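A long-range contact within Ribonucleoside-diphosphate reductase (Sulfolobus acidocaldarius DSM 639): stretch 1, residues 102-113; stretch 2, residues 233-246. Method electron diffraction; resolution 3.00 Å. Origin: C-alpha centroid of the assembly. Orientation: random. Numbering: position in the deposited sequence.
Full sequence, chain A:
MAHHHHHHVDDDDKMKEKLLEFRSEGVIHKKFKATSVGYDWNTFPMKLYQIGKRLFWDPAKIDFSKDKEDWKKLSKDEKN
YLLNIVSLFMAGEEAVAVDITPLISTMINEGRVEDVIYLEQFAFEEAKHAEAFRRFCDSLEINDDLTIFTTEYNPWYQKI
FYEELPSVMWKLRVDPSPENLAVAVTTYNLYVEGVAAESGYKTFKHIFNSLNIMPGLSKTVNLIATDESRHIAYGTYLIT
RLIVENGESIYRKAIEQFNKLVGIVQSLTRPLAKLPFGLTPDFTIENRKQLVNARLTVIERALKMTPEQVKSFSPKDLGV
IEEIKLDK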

# COMPACT_ATOMS: atom_id res chain seq x y z
N PRO A 102 -9.04 -7.26 -2.37
CA PRO A 102 -10.08 -7.94 -1.57
C PRO A 102 -9.59 -8.40 -0.21
O PRO A 102 -10.36 -8.38 0.75
CB PRO A 102 -10.48 -9.13 -2.45
CG PRO A 102 -10.04 -8.77 -3.82
CD PRO A 102 -8.80 -7.97 -3.64
N LEU A 103 -8.33 -8.81 -0.11
CA LEU A 103 -7.79 -9.24 1.18
C LEU A 103 -7.68 -8.07 2.15
O LEU A 103 -7.90 -8.24 3.35
CB LEU A 103 -6.44 -9.92 0.98
CG LEU A 103 -5.77 -10.51 2.21
CD1 LEU A 103 -6.70 -11.49 2.92
CD2 LEU A 103 -4.47 -11.20 1.83
N ILE A 104 -7.34 -6.89 1.64
CA ILE A 104 -7.30 -5.71 2.50
C ILE A 104 -8.71 -5.31 2.92
O ILE A 104 -8.96 -5.01 4.09
CB ILE A 104 -6.58 -4.55 1.78
CG1 ILE A 104 -5.13 -4.93 1.49
CG2 ILE A 104 -6.64 -3.28 2.61
CD1 ILE A 104 -4.36 -3.87 0.73
N SER A 105 -9.66 -5.31 1.98
CA SER A 105 -11.03 -4.96 2.31
C SER A 105 -11.66 -5.97 3.26
O SER A 105 -12.47 -5.61 4.11
CB SER A 105 -11.87 -4.84 1.04
OG SER A 105 -13.21 -4.46 1.34
N THR A 106 -11.29 -7.25 3.13
CA THR A 106 -11.78 -8.26 4.06
C THR A 106 -11.27 -8.00 5.47
O THR A 106 -12.02 -8.13 6.45
CB THR A 106 -11.38 -9.66 3.59
OG1 THR A 106 -11.87 -9.87 2.26
CG2 THR A 106 -11.95 -10.72 4.51
N MET A 107 -9.99 -7.63 5.60
CA MET A 107 -9.45 -7.27 6.90
C MET A 107 -10.06 -5.98 7.44
O MET A 107 -10.08 -5.78 8.66
CB MET A 107 -7.93 -7.14 6.83
CG MET A 107 -7.22 -8.45 6.60
SD MET A 107 -7.56 -9.64 7.92
CE MET A 107 -6.73 -11.10 7.28
N ILE A 108 -10.56 -5.11 6.56
CA ILE A 108 -11.29 -3.93 7.03
C ILE A 108 -12.64 -4.34 7.60
O ILE A 108 -13.05 -3.86 8.66
CB ILE A 108 -11.44 -2.91 5.89
CG1 ILE A 108 -10.07 -2.38 5.47
CG2 ILE A 108 -12.35 -1.76 6.31
CD1 ILE A 108 -10.10 -1.50 4.25
N ASN A 109 -13.35 -5.25 6.92
CA ASN A 109 -14.60 -5.77 7.45
C ASN A 109 -14.37 -6.66 8.67
O ASN A 109 -15.31 -6.87 9.45
CB ASN A 109 -15.35 -6.54 6.37
CG ASN A 109 -15.94 -5.63 5.32
OD1 ASN A 109 -16.47 -4.56 5.63
ND2 ASN A 109 -15.85 -6.04 4.06
N GLU A 110 -13.17 -7.20 8.84
CA GLU A 110 -12.82 -7.98 10.02
C GLU A 110 -12.31 -7.11 11.16
O GLU A 110 -12.10 -7.62 12.26
CB GLU A 110 -11.78 -9.05 9.66
CG GLU A 110 -11.75 -10.24 10.60
CD GLU A 110 -10.81 -11.34 10.14
OE1 GLU A 110 -10.30 -11.25 9.00
OE2 GLU A 110 -10.58 -12.29 10.91
N GLY A 111 -12.10 -5.82 10.92
CA GLY A 111 -11.63 -4.92 11.95
C GLY A 111 -10.17 -5.08 12.33
O GLY A 111 -9.72 -4.43 13.28
N ARG A 112 -9.42 -5.91 11.60
CA ARG A 112 -8.01 -6.15 11.91
C ARG A 112 -7.18 -5.07 11.23
O ARG A 112 -6.56 -5.27 10.18
CB ARG A 112 -7.60 -7.55 11.45
CG ARG A 112 -8.50 -8.65 11.98
CD ARG A 112 -7.97 -10.02 11.57
NE ARG A 112 -6.60 -10.23 12.02
CZ ARG A 112 -6.28 -10.77 13.19
NH1 ARG A 112 -7.23 -11.16 14.03
NH2 ARG A 112 -5.01 -10.92 13.52
N VAL A 113 -7.16 -3.89 11.86
CA VAL A 113 -6.42 -2.76 11.31
C VAL A 113 -4.93 -3.06 11.25
O VAL A 113 -4.24 -2.63 10.31
CB VAL A 113 -6.73 -1.48 12.12
CG1 VAL A 113 -5.89 -0.32 11.62
CG2 VAL A 113 -8.21 -1.15 12.03
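Stretch 2 (233-246) AYGTYLITRLIVEN

Two arginines lie flat on each other across this contact. The guanidinium of Arg112 stacks on that of Arg241, with centres 3.3 Å apart and planes at 14°. Arg112 NH1 and Arg241 NH1 are 3.1 Å apart, yet both are donors, so no hydrogen bond joins them. Acidic neighbours offset the like charges. Glu110 OE2 accepts a hydrogen bond from Arg241 NH1 at 3.2 Å, part of a salt bridge, and lies at the edge of the Arg241 guanidinium. This leaves a face of that group free for Arg112. Within stretch 2, Arg241 NH1 also makes a weak salt-bridged hydrogen bond to Glu245 OE2 at 3.4 Å. Glu245 OE2 is 4.4 Å from Arg112 NH1, near enough for charge attraction only.

In stretch 2 a helix that begins earlier in the chain runs through to Glu245. Residues Pro102 to Asn109 of stretch 1 are helical, in a helix that begins earlier in the chain. Gly111 then takes positive phi in a Schellman motif, and Arg112 follows at the N-cap position of the next helix. The two helices run in broadly the same direction, crossing at 47°. Their axes come no closer than 14.7 Å, so long side chains span the gap. In register, Met107 faces Leu238, with CA atoms 10.8 Å apart.

Before the charged cluster the contact is mainly apolar. Leu238 CD1 sits 4.3 Å from Leu103 CD1 and 3.7 Å from Met107 CE. The same Met107 CE reaches Tyr234 OH at 4.0 Å and Arg241 NH2 at 3.4 Å, linking the apolar patch to the arginine pair. The CA-to-CB bonds of Tyr234 and Tyr237 point sideways to stretch 1, but the ends of both side chains come nearer to it. Tyr237 OH lies 3.8 Å from Arg112 NH2, at the edge of the guanidinium. The contact is small, burying 305 Å² in all.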

# COMPACT_ATOMS: atom_id res chain seq x y z
N ALA A 233 6.13 -14.94 5.63
CA ALA A 233 5.98 -15.00 7.08
C ALA A 233 4.58 -14.59 7.50
O ALA A 233 3.93 -15.28 8.30
CB ALA A 233 7.03 -14.11 7.76
N TYR A 234 4.08 -13.47 6.97
CA TYR A 234 2.73 -13.05 7.28
C TYR A 234 1.70 -13.98 6.66
O TYR A 234 0.65 -14.25 7.26
CB TYR A 234 2.49 -11.61 6.81
CG TYR A 234 1.06 -11.16 6.97
CD1 TYR A 234 0.58 -10.73 8.20
CD2 TYR A 234 0.19 -11.17 5.90
CE1 TYR A 234 -0.72 -10.32 8.36
CE2 TYR A 234 -1.12 -10.77 6.04
CZ TYR A 234 -1.57 -10.34 7.27
OH TYR A 234 -2.88 -9.94 7.41
N GLY A 235 1.97 -14.47 5.45
CA GLY A 235 1.09 -15.46 4.85
C GLY A 235 0.95 -16.70 5.70
O GLY A 235 -0.13 -17.27 5.82
N THR A 236 2.06 -17.13 6.31
CA THR A 236 2.00 -18.23 7.27
C THR A 236 1.18 -17.83 8.49
O THR A 236 0.31 -18.59 8.94
CB THR A 236 3.41 -18.65 7.68
OG1 THR A 236 4.07 -19.27 6.58
CG2 THR A 236 3.36 -19.61 8.86
N TYR A 237 1.44 -16.64 9.04
CA TYR A 237 0.72 -16.19 10.22
C TYR A 237 -0.78 -16.10 9.96
O TYR A 237 -1.59 -16.44 10.83
CB TYR A 237 1.27 -14.85 10.68
CG TYR A 237 0.46 -14.19 11.77
CD1 TYR A 237 0.58 -14.59 13.09
CD2 TYR A 237 -0.43 -13.16 11.48
CE1 TYR A 237 -0.15 -13.99 14.09
CE2 TYR A 237 -1.18 -12.56 12.47
CZ TYR A 237 -1.03 -12.97 13.78
OH TYR A 237 -1.77 -12.37 14.77
N LEU A 238 -1.16 -15.64 8.76
CA LEU A 238 -2.58 -15.49 8.45
C LEU A 238 -3.26 -16.85 8.35
O LEU A 238 -4.35 -17.06 8.90
CB LEU A 238 -2.75 -14.70 7.15
CG LEU A 238 -4.05 -13.91 6.94
CD1 LEU A 238 -3.88 -12.93 5.79
CD2 LEU A 238 -5.25 -14.81 6.68
N ILE A 239 -2.64 -17.80 7.64
CA ILE A 239 -3.27 -19.10 7.45
C ILE A 239 -3.26 -19.89 8.75
O ILE A 239 -4.24 -20.58 9.07
CB ILE A 239 -2.59 -19.86 6.30
CG1 ILE A 239 -3.34 -21.17 6.00
CG2 ILE A 239 -1.13 -20.14 6.60
CD1 ILE A 239 -4.73 -20.96 5.46
N THR A 240 -2.18 -19.79 9.53
CA THR A 240 -2.16 -20.46 10.83
C THR A 240 -3.17 -19.86 11.79
O THR A 240 -3.72 -20.57 12.64
CB THR A 240 -0.75 -20.40 11.44
OG1 THR A 240 -0.32 -19.04 11.53
CG2 THR A 240 0.24 -21.20 10.61
N ARG A 241 -3.43 -18.55 11.68
CA ARG A 241 -4.46 -17.93 12.50
C ARG A 241 -5.84 -18.48 12.17
O ARG A 241 -6.71 -18.54 13.04
CB ARG A 241 -4.43 -16.41 12.32
CG ARG A 241 -5.41 -15.66 13.21
CD ARG A 241 -5.29 -14.16 13.02
NE ARG A 241 -5.66 -13.74 11.67
CZ ARG A 241 -6.90 -13.43 11.30
NH1 ARG A 241 -7.89 -13.49 12.17
NH2 ARG A 241 -7.14 -13.06 10.05
N LEU A 242 -6.06 -18.87 10.91
CA LEU A 242 -7.33 -19.47 10.54
C LEU A 242 -7.42 -20.94 10.94
O LEU A 242 -8.51 -21.44 11.21
CB LEU A 242 -7.56 -19.32 9.03
CG LEU A 242 -7.65 -17.89 8.50
CD1 LEU A 242 -7.69 -17.90 6.98
CD2 LEU A 242 -8.87 -17.18 9.07
N ILE A 243 -6.28 -21.63 10.99
CA ILE A 243 -6.25 -23.03 11.44
C ILE A 243 -6.27 -23.15 12.95
O ILE A 243 -6.36 -24.26 13.48
CB ILE A 243 -5.03 -23.73 10.80
CG1 ILE A 243 -5.03 -23.52 9.28
CG2 ILE A 243 -5.05 -25.23 11.04
CD1 ILE A 243 -3.86 -24.16 8.57
N VAL A 244 -6.20 -22.03 13.68
CA VAL A 244 -6.39 -22.05 15.12
C VAL A 244 -7.72 -21.45 15.54
O VAL A 244 -8.19 -21.75 16.65
CB VAL A 244 -5.23 -21.35 15.86
CG1 VAL A 244 -3.90 -22.02 15.53
CG2 VAL A 244 -5.18 -19.87 15.51
N GLU A 245 -8.35 -20.63 14.71
CA GLU A 245 -9.68 -20.10 15.00
C GLU A 245 -10.79 -20.99 14.47
O GLU A 245 -11.87 -21.06 15.08
CB GLU A 245 -9.83 -18.69 14.43
CG GLU A 245 -8.96 -17.64 15.12
CD GLU A 245 -9.06 -16.27 14.45
OE1 GLU A 245 -9.73 -16.17 13.40
OE2 GLU A 245 -8.47 -15.31 14.98
N ASN A 246 -10.55 -21.68 13.34
CA ASN A 246 -11.48 -22.65 12.76
C ASN A 246 -10.64 -23.80 12.19
O ASN A 246 -10.52 -23.98 10.99
CB ASN A 246 -12.37 -22.02 11.69
CG ASN A 246 -13.40 -21.07 12.27
OD1 ASN A 246 -14.02 -21.36 13.29
ND2 ASN A 246 -13.60 -19.94 11.60